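Local structure of UTP-glucose-1-phosphate uridylyltransferase 2 (Trypanosoma brucei, 3GUE) at residues Met244-His258 with Phe292-Ile306. The protein probably catalyses the reaction of UTP with alpha-D-glucose 1-phosphate to give UDP-glucose and diphosphate, and binds UDP-glucose. Sequence-based numbering, arbitrary orientation.
Sequences MEVCRRTESDKKGGH and FQNIAKHCFFNTNNI. With UPG (uridine-5'-diphosphate-glucose), chain C; SO4 (sulfate ion), chain G.
The glucose end of the UDP-glucose pocket is built on an antiparallel strand pair, 244-248 with 300-306, with a beta bulge between the M244–I306 and V246–N302 pairs. At the bulge E245 O takes two bonds from T303, from N and, at 2.9 Å, from OG1, both on one face of its carbonyl plane. N302 and G257 face the sugar: G257 N gives UPG O4' a nearly straight bond (3.0 Å), and N302 ND2 donates to O3'. The F301 ring sits between D253 CB, centred over one face 3.5 Å from the ring centroid, and G257 O, nearer the rim, over the opposite face. R249 stays extended from CG to NE, its guanidinium plane tilted 22° from that of the F301 ring. From there R249 NH1 and NH2 both grip F292 O end-on, each at 2.8 Å, while NH1 also meets a lone pair of H298 O (3.0 Å). These bonds, with NE to D253 O, fix the group's rotation. H258 and H298 form an offset stack, centroids 4.2 Å apart, and F292 meets H258 obliquely. R279 and E49 hydrogen-bond to NE2 of H258 and H298. In the mixed sheet of this GT-A-clan enzyme, strand 300-309 lies between 214-219 and 242-248, which pairs onward with 362-366.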
ATOM      1  N   MET A 244       3.387  -2.792 -14.127  1.00 27.85           N
ATOM      2  CA  MET A 244       2.398  -2.470 -13.082  1.00 28.07           C
ATOM      3  C   MET A 244       1.038  -3.134 -13.333  1.00 28.17           C
ATOM      4  O   MET A 244       0.465  -2.960 -14.404  1.00 27.84           O
ATOM      5  CB  MET A 244       2.175  -0.950 -13.064  1.00 28.16           C
ATOM      6  CG  MET A 244       1.043  -0.518 -12.133  1.00 29.68           C
ATOM      7  SD  MET A 244       0.670   1.232 -12.222  1.00 28.62           S
ATOM      8  CE  MET A 244       2.163   1.948 -11.524  1.00 29.17           C
ATOM      9  N   GLU A 245       0.501  -3.872 -12.355  1.00 27.36           N
ATOM     10  CA  GLU A 245      -0.862  -4.375 -12.469  1.00 27.81           C
ATOM     11  C   GLU A 245      -1.812  -3.259 -12.027  1.00 26.52           C
ATOM     12  O   GLU A 245      -1.553  -2.624 -11.014  1.00 27.19           O
ATOM     13  CB  GLU A 245      -1.084  -5.644 -11.609  1.00 27.34           C
ATOM     14  CG  GLU A 245      -0.122  -6.813 -11.827  1.00 28.05           C
ATOM     15  CD  GLU A 245      -0.638  -8.076 -11.145  1.00 30.64           C
ATOM     16  OE1 GLU A 245      -1.551  -7.950 -10.286  1.00 27.00           O
ATOM     17  OE2 GLU A 245      -0.169  -9.189 -11.491  1.00 32.93           O
ATOM     18  N   VAL A 246      -2.838  -2.972 -12.830  1.00 26.29           N
ATOM     19  CA  VAL A 246      -3.923  -2.040 -12.465  1.00 25.80           C
ATOM     20  C   VAL A 246      -5.285  -2.742 -12.520  1.00 27.15           C
ATOM     21  O   VAL A 246      -5.444  -3.755 -13.209  1.00 27.33           O
ATOM     22  CB  VAL A 246      -3.975  -0.787 -13.386  1.00 25.79           C
ATOM     23  CG1 VAL A 246      -2.698   0.042 -13.285  1.00 24.63           C
ATOM     24  CG2 VAL A 246      -4.270  -1.176 -14.857  1.00 23.40           C
ATOM     25  N   CYS A 247      -6.274  -2.184 -11.808  1.00 27.27           N
ATOM     26  CA  CYS A 247      -7.652  -2.639 -11.916  1.00 26.79           C
ATOM     27  C   CYS A 247      -8.538  -1.523 -12.480  1.00 26.97           C
ATOM     28  O   CYS A 247      -8.264  -0.321 -12.288  1.00 27.03           O
ATOM     29  CB  CYS A 247      -8.177  -3.080 -10.535  1.00 25.84           C
ATOM     30  SG  CYS A 247      -7.409  -4.594  -9.827  1.00 26.52           S
ATOM     31  N   ARG A 248      -9.600  -1.920 -13.174  1.00 27.13           N
ATOM     32  CA  ARG A 248     -10.725  -1.035 -13.416  1.00 27.91           C
ATOM     33  C   ARG A 248     -11.161  -0.501 -12.041  1.00 28.17           C
ATOM     34  O   ARG A 248     -11.592  -1.254 -11.151  1.00 28.32           O
ATOM     35  CB  ARG A 248     -11.858  -1.780 -14.164  1.00 27.12           C
ATOM     36  CG  ARG A 248     -13.229  -1.082 -14.192  1.00 29.53           C
ATOM     37  CD  ARG A 248     -13.241   0.116 -15.122  1.00 32.40           C
ATOM     38  NE  ARG A 248     -14.560   0.752 -15.225  1.00 35.89           N
ATOM     39  CZ  ARG A 248     -14.827   1.815 -15.984  1.00 37.08           C
ATOM     40  NH1 ARG A 248     -13.870   2.361 -16.724  1.00 37.06           N
ATOM     41  NH2 ARG A 248     -16.058   2.338 -16.008  1.00 40.00           N
ATOM     42  N   ARG A 249     -10.963   0.799 -11.858  1.00 27.95           N
ATOM     43  CA  ARG A 249     -11.324   1.474 -10.638  1.00 27.10           C
ATOM     44  C   ARG A 249     -12.812   1.295 -10.303  1.00 26.00           C
ATOM     45  O   ARG A 249     -13.652   1.323 -11.193  1.00 25.96           O
ATOM     46  CB  ARG A 249     -10.991   2.955 -10.746  1.00 27.09           C
ATOM     47  CG  ARG A 249     -10.771   3.640  -9.402  1.00 26.38           C
ATOM     48  CD  ARG A 249     -10.346   5.060  -9.658  1.00 26.75           C
ATOM     49  NE  ARG A 249     -10.119   5.839  -8.442  1.00 25.48           N
ATOM     50  CZ  ARG A 249      -9.876   7.142  -8.446  1.00 24.57           C
ATOM     51  NH1 ARG A 249      -9.810   7.803  -9.605  1.00 23.72           N
ATOM     52  NH2 ARG A 249      -9.669   7.776  -7.309  1.00 24.83           N
ATOM     53  N   THR A 250     -13.095   1.112  -9.009  1.00 25.42           N
ATOM     54  CA  THR A 250     -14.450   1.005  -8.459  1.00 25.47           C
ATOM     55  C   THR A 250     -14.713   2.179  -7.516  1.00 24.82           C
ATOM     56  O   THR A 250     -13.805   2.955  -7.199  1.00 24.32           O
ATOM     57  CB  THR A 250     -14.654  -0.317  -7.659  1.00 25.62           C
ATOM     58  OG1 THR A 250     -13.757  -0.344  -6.538  1.00 28.55           O
ATOM     59  CG2 THR A 250     -14.406  -1.550  -8.540  1.00 26.13           C
ATOM     60  N   GLU A 251     -15.951   2.305  -7.054  1.00 25.87           N
ATOM     61  CA  GLU A 251     -16.319   3.349  -6.104  1.00 26.07           C
ATOM     62  C   GLU A 251     -15.539   3.251  -4.771  1.00 26.29           C
ATOM     63  O   GLU A 251     -15.295   4.271  -4.116  1.00 25.70           O
ATOM     64  CB  GLU A 251     -17.825   3.306  -5.863  1.00 26.98           C
ATOM     65  CG  GLU A 251     -18.471   4.660  -5.677  1.00 29.59           C
ATOM     66  CD  GLU A 251     -19.846   4.571  -5.033  1.00 33.54           C
ATOM     67  OE1 GLU A 251     -20.658   3.701  -5.437  1.00 34.92           O
ATOM     68  OE2 GLU A 251     -20.116   5.380  -4.113  1.00 36.28           O
ATOM     69  N   SER A 252     -15.125   2.038  -4.392  1.00 25.79           N
ATOM     70  CA  SER A 252     -14.287   1.838  -3.200  1.00 26.57           C
ATOM     71  C   SER A 252     -12.813   2.310  -3.337  1.00 26.07           C
ATOM     72  O   SER A 252     -12.093   2.403  -2.345  1.00 26.07           O
ATOM     73  CB  SER A 252     -14.345   0.369  -2.753  1.00 26.26           C
ATOM     74  OG  SER A 252     -13.718  -0.480  -3.694  1.00 28.77           O
ATOM     75  N   ASP A 253     -12.343   2.607  -4.548  1.00 27.24           N
ATOM     76  CA  ASP A 253     -10.913   2.984  -4.704  1.00 26.37           C
ATOM     77  C   ASP A 253     -10.790   4.498  -4.557  1.00 26.79           C
ATOM     78  O   ASP A 253     -10.920   5.237  -5.542  1.00 26.64           O
ATOM     79  CB  ASP A 253     -10.304   2.506  -6.033  1.00 26.92           C
ATOM     80  CG  ASP A 253     -10.470   0.993  -6.268  1.00 26.96           C
ATOM     81  OD1 ASP A 253     -10.118   0.184  -5.377  1.00 26.39           O
ATOM     82  OD2 ASP A 253     -10.949   0.620  -7.356  1.00 26.07           O
ATOM     83  N   LYS A 254     -10.526   4.953  -3.331  1.00 26.65           N
ATOM     84  CA  LYS A 254     -10.545   6.397  -3.012  1.00 27.62           C
ATOM     85  C   LYS A 254      -9.172   6.931  -2.594  1.00 27.24           C
ATOM     86  O   LYS A 254      -8.857   8.136  -2.769  1.00 26.56           O
ATOM     87  CB  LYS A 254     -11.525   6.652  -1.890  1.00 27.16           C
ATOM     88  CG  LYS A 254     -12.969   6.470  -2.301  1.00 30.62           C
ATOM     89  CD  LYS A 254     -13.895   6.735  -1.145  1.00 30.42           C
ATOM     90  CE  LYS A 254     -15.346   6.532  -1.560  1.00 31.83           C
ATOM     91  NZ  LYS A 254     -15.696   7.164  -2.896  1.00 30.07           N
ATOM     92  N   LYS A 255      -8.392   6.025  -2.010  1.00 26.07           N
ATOM     93  CA  LYS A 255      -7.045   6.318  -1.522  1.00 26.53           C
ATOM     94  C   LYS A 255      -6.006   5.391  -2.181  1.00 25.78           C
ATOM     95  O   LYS A 255      -6.122   4.169  -2.147  1.00 25.57           O
ATOM     96  CB  LYS A 255      -6.998   6.189   0.030  1.00 25.61           C
ATOM     97  CG  LYS A 255      -7.867   7.263   0.762  1.00 28.05           C
ATOM     98  CD  LYS A 255      -7.850   7.051   2.298  1.00 27.58           C
ATOM     99  CE  LYS A 255      -6.527   7.483   2.967  1.00 28.92           C
ATOM    100  NZ  LYS A 255      -6.431   6.972   4.407  1.00 31.25           N
ATOM    101  N   GLY A 256      -5.004   6.009  -2.793  1.00 25.77           N
ATOM    102  CA  GLY A 256      -3.928   5.316  -3.477  1.00 24.77           C
ATOM    103  C   GLY A 256      -3.583   6.153  -4.691  1.00 24.54           C
ATOM    104  O   GLY A 256      -3.607   7.377  -4.626  1.00 24.07           O
ATOM    105  N   GLY A 257      -3.253   5.503  -5.804  1.00 23.43           N
ATOM    106  CA  GLY A 257      -2.919   6.220  -7.028  1.00 23.41           C
ATOM    107  C   GLY A 257      -3.581   5.727  -8.303  1.00 23.72           C
ATOM    108  O   GLY A 257      -3.799   4.539  -8.468  1.00 22.91           O
ATOM    109  N   HIS A 258      -3.912   6.659  -9.182  1.00 24.55           N
ATOM    110  CA  HIS A 258      -4.358   6.333 -10.543  1.00 25.73           C
ATOM    111  C   HIS A 258      -3.297   6.732 -11.555  1.00 26.23           C
ATOM    112  O   HIS A 258      -2.471   7.627 -11.305  1.00 24.95           O
ATOM    113  CB  HIS A 258      -5.697   7.004 -10.892  1.00 25.68           C
ATOM    114  CG  HIS A 258      -5.619   8.493 -11.007  1.00 26.23           C
ATOM    115  ND1 HIS A 258      -5.231   9.131 -12.165  1.00 27.86           N
ATOM    116  CD2 HIS A 258      -5.865   9.473 -10.104  1.00 28.09           C
ATOM    117  CE1 HIS A 258      -5.258  10.439 -11.980  1.00 27.21           C
ATOM    118  NE2 HIS A 258      -5.637  10.675 -10.739  1.00 28.45           N
ATOM    119  N   PHE A 292      -9.767  13.829  -9.057  1.00 26.85           N
ATOM    120  CA  PHE A 292      -9.023  12.653  -8.587  1.00 26.11           C
ATOM    121  C   PHE A 292      -9.979  11.490  -8.316  1.00 25.96           C
ATOM    122  O   PHE A 292      -9.599  10.329  -8.513  1.00 24.61           O
ATOM    123  CB  PHE A 292      -8.160  12.970  -7.347  1.00 26.42           C
ATOM    124  CG  PHE A 292      -7.348  11.790  -6.828  1.00 25.67           C
ATOM    125  CD1 PHE A 292      -6.034  11.609  -7.236  1.00 24.46           C
ATOM    126  CD2 PHE A 292      -7.898  10.889  -5.891  1.00 26.07           C
ATOM    127  CE1 PHE A 292      -5.276  10.536  -6.767  1.00 27.29           C
ATOM    128  CE2 PHE A 292      -7.153   9.827  -5.391  1.00 27.58           C
ATOM    129  CZ  PHE A 292      -5.828   9.639  -5.831  1.00 27.06           C
ATOM    130  N   GLN A 293     -11.209  11.824  -7.895  1.00 25.82           N
ATOM    131  CA  GLN A 293     -12.239  10.837  -7.464  1.00 26.42           C
ATOM    132  C   GLN A 293     -13.299  10.519  -8.525  1.00 26.15           C
ATOM    133  O   GLN A 293     -14.247   9.776  -8.273  1.00 25.76           O
ATOM    134  CB  GLN A 293     -12.906  11.250  -6.141  1.00 27.10           C
ATOM    135  CG  GLN A 293     -11.962  11.346  -4.939  1.00 28.26           C
ATOM    136  CD  GLN A 293     -11.506   9.989  -4.415  1.00 29.09           C
ATOM    137  OE1 GLN A 293     -11.941   8.935  -4.888  1.00 29.06           O
ATOM    138  NE2 GLN A 293     -10.667  10.016  -3.393  1.00 30.86           N
ATOM    139  N   ASN A 294     -13.120  11.066  -9.718  1.00 26.69           N
ATOM    140  CA  ASN A 294     -13.914  10.676 -10.876  1.00 26.35           C
ATOM    141  C   ASN A 294     -13.405   9.314 -11.392  1.00 27.07           C
ATOM    142  O   ASN A 294     -12.417   9.266 -12.106  1.00 26.76           O
ATOM    143  CB  ASN A 294     -13.789  11.768 -11.944  1.00 26.64           C
ATOM    144  CG  ASN A 294     -14.746  11.585 -13.092  1.00 25.81           C
ATOM    145  OD1 ASN A 294     -15.146  10.470 -13.411  1.00 24.64           O
ATOM    146  ND2 ASN A 294     -15.119  12.694 -13.733  1.00 29.02           N
ATOM    147  N   ILE A 295     -14.068   8.214 -11.017  1.00 27.52           N
ATOM    148  CA  ILE A 295     -13.557   6.870 -11.338  1.00 28.54           C
ATOM    149  C   ILE A 295     -13.740   6.515 -12.821  1.00 28.58           C
ATOM    150  O   ILE A 295     -13.110   5.568 -13.322  1.00 29.12           O
ATOM    151  CB  ILE A 295     -14.165   5.754 -10.445  1.00 28.55           C
ATOM    152  CG1 ILE A 295     -15.668   5.549 -10.757  1.00 29.54           C
ATOM    153  CG2 ILE A 295     -13.887   6.026  -8.943  1.00 28.70           C
ATOM    154  CD1 ILE A 295     -16.252   4.312 -10.099  1.00 29.15           C
ATOM    155  N   ALA A 296     -14.580   7.295 -13.505  1.00 27.91           N
ATOM    156  CA  ALA A 296     -14.882   7.070 -14.913  1.00 27.60           C
ATOM    157  C   ALA A 296     -13.814   7.722 -15.792  1.00 27.39           C
ATOM    158  O   ALA A 296     -13.448   7.173 -16.820  1.00 27.40           O
ATOM    159  CB  ALA A 296     -16.258   7.611 -15.246  1.00 27.16           C
ATOM    160  N   LYS A 297     -13.325   8.895 -15.363  1.00 26.84           N
ATOM    161  CA  LYS A 297     -12.231   9.597 -16.042  1.00 26.04           C
ATOM    162  C   LYS A 297     -10.864   8.953 -15.775  1.00 25.95           C
ATOM    163  O   LYS A 297     -10.089   8.674 -16.706  1.00 24.59           O
ATOM    164  CB  LYS A 297     -12.215  11.071 -15.617  1.00 26.63           C
ATOM    165  CG  LYS A 297     -11.438  11.983 -16.549  1.00 26.66           C
ATOM    166  CD  LYS A 297     -11.025  13.255 -15.845  1.00 27.40           C
ATOM    167  CE  LYS A 297     -10.522  14.280 -16.844  1.00 27.18           C
ATOM    168  NZ  LYS A 297     -10.414  15.646 -16.244  1.00 30.54           N
ATOM    169  N   HIS A 298     -10.570   8.738 -14.489  1.00 25.11           N
ATOM    170  CA  HIS A 298      -9.334   8.132 -14.056  1.00 25.16           C
ATOM    171  C   HIS A 298      -9.664   6.735 -13.522  1.00 25.34           C
ATOM    172  O   HIS A 298      -9.756   6.521 -12.316  1.00 23.94           O
ATOM    173  CB  HIS A 298      -8.663   9.023 -13.005  1.00 24.96           C
ATOM    174  CG  HIS A 298      -8.339  10.392 -13.519  1.00 25.50           C
ATOM    175  ND1 HIS A 298      -7.416  10.612 -14.520  1.00 26.03           N
ATOM    176  CD2 HIS A 298      -8.850  11.603 -13.208  1.00 24.92           C
ATOM    177  CE1 HIS A 298      -7.333  11.906 -14.760  1.00 24.85           C
ATOM    178  NE2 HIS A 298      -8.203  12.529 -13.987  1.00 24.62           N
ATOM    179  N   CYS A 299      -9.847   5.817 -14.476  1.00 25.94           N
ATOM    180  CA  CYS A 299     -10.415   4.476 -14.294  1.00 26.58           C
ATOM    181  C   CYS A 299      -9.420   3.344 -14.113  1.00 27.31           C
ATOM    182  O   CYS A 299      -9.818   2.189 -13.883  1.00 27.06           O
ATOM    183  CB  CYS A 299     -11.297   4.132 -15.509  1.00 26.74           C
ATOM    184  SG  CYS A 299     -10.500   4.310 -17.122  1.00 27.41           S
ATOM    185  N   PHE A 300      -8.133   3.656 -14.239  1.00 26.79           N
ATOM    186  CA  PHE A 300      -7.088   2.652 -14.044  1.00 26.95           C
ATOM    187  C   PHE A 300      -6.305   2.884 -12.746  1.00 27.16           C
ATOM    188  O   PHE A 300      -5.500   3.811 -12.628  1.00 27.40           O
ATOM    189  CB  PHE A 300      -6.183   2.555 -15.272  1.00 26.47           C
ATOM    190  CG  PHE A 300      -6.912   2.160 -16.523  1.00 26.20           C
ATOM    191  CD1 PHE A 300      -7.563   0.931 -16.611  1.00 22.32           C
ATOM    192  CD2 PHE A 300      -6.971   3.025 -17.605  1.00 26.96           C
ATOM    193  CE1 PHE A 300      -8.256   0.578 -17.758  1.00 23.79           C
ATOM    194  CE2 PHE A 300      -7.642   2.662 -18.794  1.00 24.66           C
ATOM    195  CZ  PHE A 300      -8.289   1.441 -18.863  1.00 23.82           C
ATOM    196  N   PHE A 301      -6.575   2.024 -11.765  1.00 26.59           N
ATOM    197  CA  PHE A 301      -6.093   2.218 -10.392  1.00 27.24           C
ATOM    198  C   PHE A 301      -4.951   1.248 -10.114  1.00 26.46           C
ATOM    199  O   PHE A 301      -5.105   0.050 -10.270  1.00 23.77           O
ATOM    200  CB  PHE A 301      -7.256   1.983  -9.396  1.00 27.29           C
ATOM    201  CG  PHE A 301      -7.104   2.702  -8.075  1.00 28.09           C
ATOM    202  CD1 PHE A 301      -7.341   4.076  -7.972  1.00 26.49           C
ATOM    203  CD2 PHE A 301      -6.770   2.003  -6.928  1.00 25.99           C
ATOM    204  CE1 PHE A 301      -7.216   4.719  -6.752  1.00 28.97           C
ATOM    205  CE2 PHE A 301      -6.644   2.648  -5.707  1.00 27.69           C
ATOM    206  CZ  PHE A 301      -6.872   3.994  -5.609  1.00 27.15           C
ATOM    207  N   ASN A 302      -3.810   1.794  -9.691  1.00 26.19           N
ATOM    208  CA  ASN A 302      -2.654   0.999  -9.307  1.00 26.48           C
ATOM    209  C   ASN A 302      -2.934   0.055  -8.110  1.00 26.39           C
ATOM    210  O   ASN A 302      -3.382   0.502  -7.044  1.00 27.30           O
ATOM    211  CB  ASN A 302      -1.475   1.935  -8.997  1.00 25.69           C
ATOM    212  CG  ASN A 302      -0.246   1.194  -8.549  1.00 27.33           C
ATOM    213  OD1 ASN A 302      -0.000   0.019  -8.968  1.00 25.86           O
ATOM    214  ND2 ASN A 302       0.568   1.859  -7.696  1.00 28.07           N
ATOM    215  N   THR A 303      -2.686  -1.239  -8.320  1.00 26.78           N
ATOM    216  CA  THR A 303      -2.824  -2.258  -7.284  1.00 26.08           C
ATOM    217  C   THR A 303      -1.574  -2.271  -6.394  1.00 26.80           C
ATOM    218  O   THR A 303      -1.612  -2.805  -5.296  1.00 27.53           O
ATOM    219  CB  THR A 303      -2.988  -3.674  -7.862  1.00 25.24           C
ATOM    220  OG1 THR A 303      -1.767  -4.083  -8.489  1.00 24.42           O
ATOM    221  CG2 THR A 303      -4.171  -3.798  -8.870  1.00 22.48           C
ATOM    222  N   ASN A 304      -0.477  -1.701  -6.904  1.00 27.70           N
ATOM    223  CA  ASN A 304       0.883  -1.769  -6.297  1.00 26.98           C
ATOM    224  C   ASN A 304       1.484  -3.206  -6.354  1.00 27.19           C
ATOM    225  O   ASN A 304       2.505  -3.486  -5.738  1.00 27.02           O
ATOM    226  CB  ASN A 304       0.953  -1.106  -4.887  1.00 26.77           C
ATOM    227  CG  ASN A 304       2.169  -0.116  -4.742  1.00 27.18           C
ATOM    228  OD1 ASN A 304       2.668   0.413  -5.744  1.00 29.82           O
ATOM    229  ND2 ASN A 304       2.643   0.102  -3.505  1.00 23.97           N
ATOM    230  N   ASN A 305       0.810  -4.106  -7.079  1.00 26.69           N
ATOM    231  CA  ASN A 305       1.398  -5.369  -7.524  1.00 26.79           C
ATOM    232  C   ASN A 305       2.325  -4.979  -8.690  1.00 27.15           C
ATOM    233  O   ASN A 305       1.846  -4.754  -9.825  1.00 26.79           O
ATOM    234  CB  ASN A 305       0.331  -6.352  -8.066  1.00 26.03           C
ATOM    235  CG  ASN A 305      -0.756  -6.750  -7.023  1.00 26.39           C
ATOM    236  OD1 ASN A 305      -0.600  -6.603  -5.811  1.00 25.19           O
ATOM    237  ND2 ASN A 305      -1.861  -7.272  -7.531  1.00 24.79           N
ATOM    238  N   ILE A 306       3.625  -4.908  -8.420  1.00 27.33           N
ATOM    239  CA  ILE A 306       4.618  -4.469  -9.422  1.00 27.95           C
ATOM    240  C   ILE A 306       5.734  -5.497  -9.625  1.00 27.57           C
ATOM    241  O   ILE A 306       6.362  -5.929  -8.670  1.00 27.34           O
ATOM    242  CB  ILE A 306       5.310  -3.126  -9.018  1.00 28.16           C
ATOM    243  CG1 ILE A 306       4.309  -2.044  -8.573  1.00 30.51           C
ATOM    244  CG2 ILE A 306       6.231  -2.645 -10.110  1.00 27.94           C
ATOM    245  CD1 ILE A 306       3.350  -1.636  -9.641  1.00 32.41           C
TER
HETATM  246  N1  UPG C 484       5.035   0.957   3.171  1.00 21.25           N
HETATM  247  C2  UPG C 484       6.407   0.678   3.339  1.00 21.84           C
HETATM  248  N3  UPG C 484       7.252   1.753   3.545  1.00 23.09           N
HETATM  249  C4  UPG C 484       6.818   3.057   3.589  1.00 23.06           C
HETATM  250  C5  UPG C 484       5.460   3.345   3.403  1.00 23.85           C
HETATM  251  C6  UPG C 484       4.560   2.306   3.190  1.00 22.35           C
HETATM  252  O2  UPG C 484       6.900  -0.460   3.343  1.00 19.71           O
HETATM  253  O4  UPG C 484       7.664   3.937   3.796  1.00 21.14           O
HETATM  254  C1C UPG C 484       4.075  -0.170   2.940  1.00 20.87           C
HETATM  255  C2C UPG C 484       2.775  -0.256   3.743  1.00 19.46           C
HETATM  256  O2C UPG C 484       3.007  -0.847   5.030  1.00 17.26           O
HETATM  257  C3C UPG C 484       1.975  -1.199   2.848  1.00 19.19           C
HETATM  258  C4C UPG C 484       2.366  -0.734   1.454  1.00 18.49           C
HETATM  259  O4C UPG C 484       3.635  -0.037   1.577  1.00 16.57           O
HETATM  260  O3C UPG C 484       2.460  -2.529   3.025  1.00 20.36           O
HETATM  261  C5C UPG C 484       1.327   0.278   0.869  1.00 17.44           C
HETATM  262  O5C UPG C 484       1.293   1.509   1.541  1.00 15.94           O
HETATM  263  PA  UPG C 484      -0.106   2.255   1.839  1.00 18.72           P
HETATM  264  O1A UPG C 484      -0.991   1.197   2.404  1.00 20.56           O
HETATM  265  O2A UPG C 484       0.089   3.507   2.579  1.00 20.57           O
HETATM  266  O3A UPG C 484      -0.642   2.575   0.315  1.00 19.64           O
HETATM  267  PB  UPG C 484      -0.354   3.907  -0.574  1.00 21.38           P
HETATM  268  O1B UPG C 484       1.102   4.128  -0.610  1.00 17.81           O
HETATM  269  O2B UPG C 484      -1.265   5.027  -0.179  1.00 17.01           O
HETATM  270  O3B UPG C 484      -0.938   3.388  -1.976  1.00 17.61           O
HETATM  271  C1' UPG C 484      -0.261   2.269  -2.657  1.00 17.06           C
HETATM  272  C2' UPG C 484       0.212   2.741  -4.025  1.00 20.54           C
HETATM  273  C3' UPG C 484      -1.008   3.247  -4.784  1.00 20.13           C
HETATM  274  C4' UPG C 484      -2.010   2.093  -4.942  1.00 19.24           C
HETATM  275  C5' UPG C 484      -2.402   1.527  -3.553  1.00 20.96           C
HETATM  276  C6' UPG C 484      -3.124   0.214  -3.701  1.00 20.78           C
HETATM  277  O2' UPG C 484       1.177   3.803  -3.906  1.00 22.23           O
HETATM  278  O3' UPG C 484      -0.590   3.790  -6.025  1.00 17.24           O
HETATM  279  O4' UPG C 484      -3.172   2.530  -5.630  1.00 20.50           O
HETATM  280  O5' UPG C 484      -1.244   1.217  -2.730  1.00 19.65           O
HETATM  281  O6' UPG C 484      -3.797  -0.093  -2.477  1.00 20.23           O
HETATM  282  S   SO4 G 488     -13.884  16.313 -13.914  0.80 39.67           S
HETATM  283  O1  SO4 G 488     -14.282  17.659 -13.477  0.80 38.75           O
HETATM  284  O2  SO4 G 488     -14.530  16.012 -15.193  0.80 38.64           O
HETATM  285  O3  SO4 G 488     -12.427  16.265 -14.060  0.80 37.96           O
HETATM  286  O4  SO4 G 488     -14.269  15.359 -12.876  0.80 36.81           O
HETATM  287  O   HOH W   1     -14.023   3.069 -13.335  1.00 26.72           O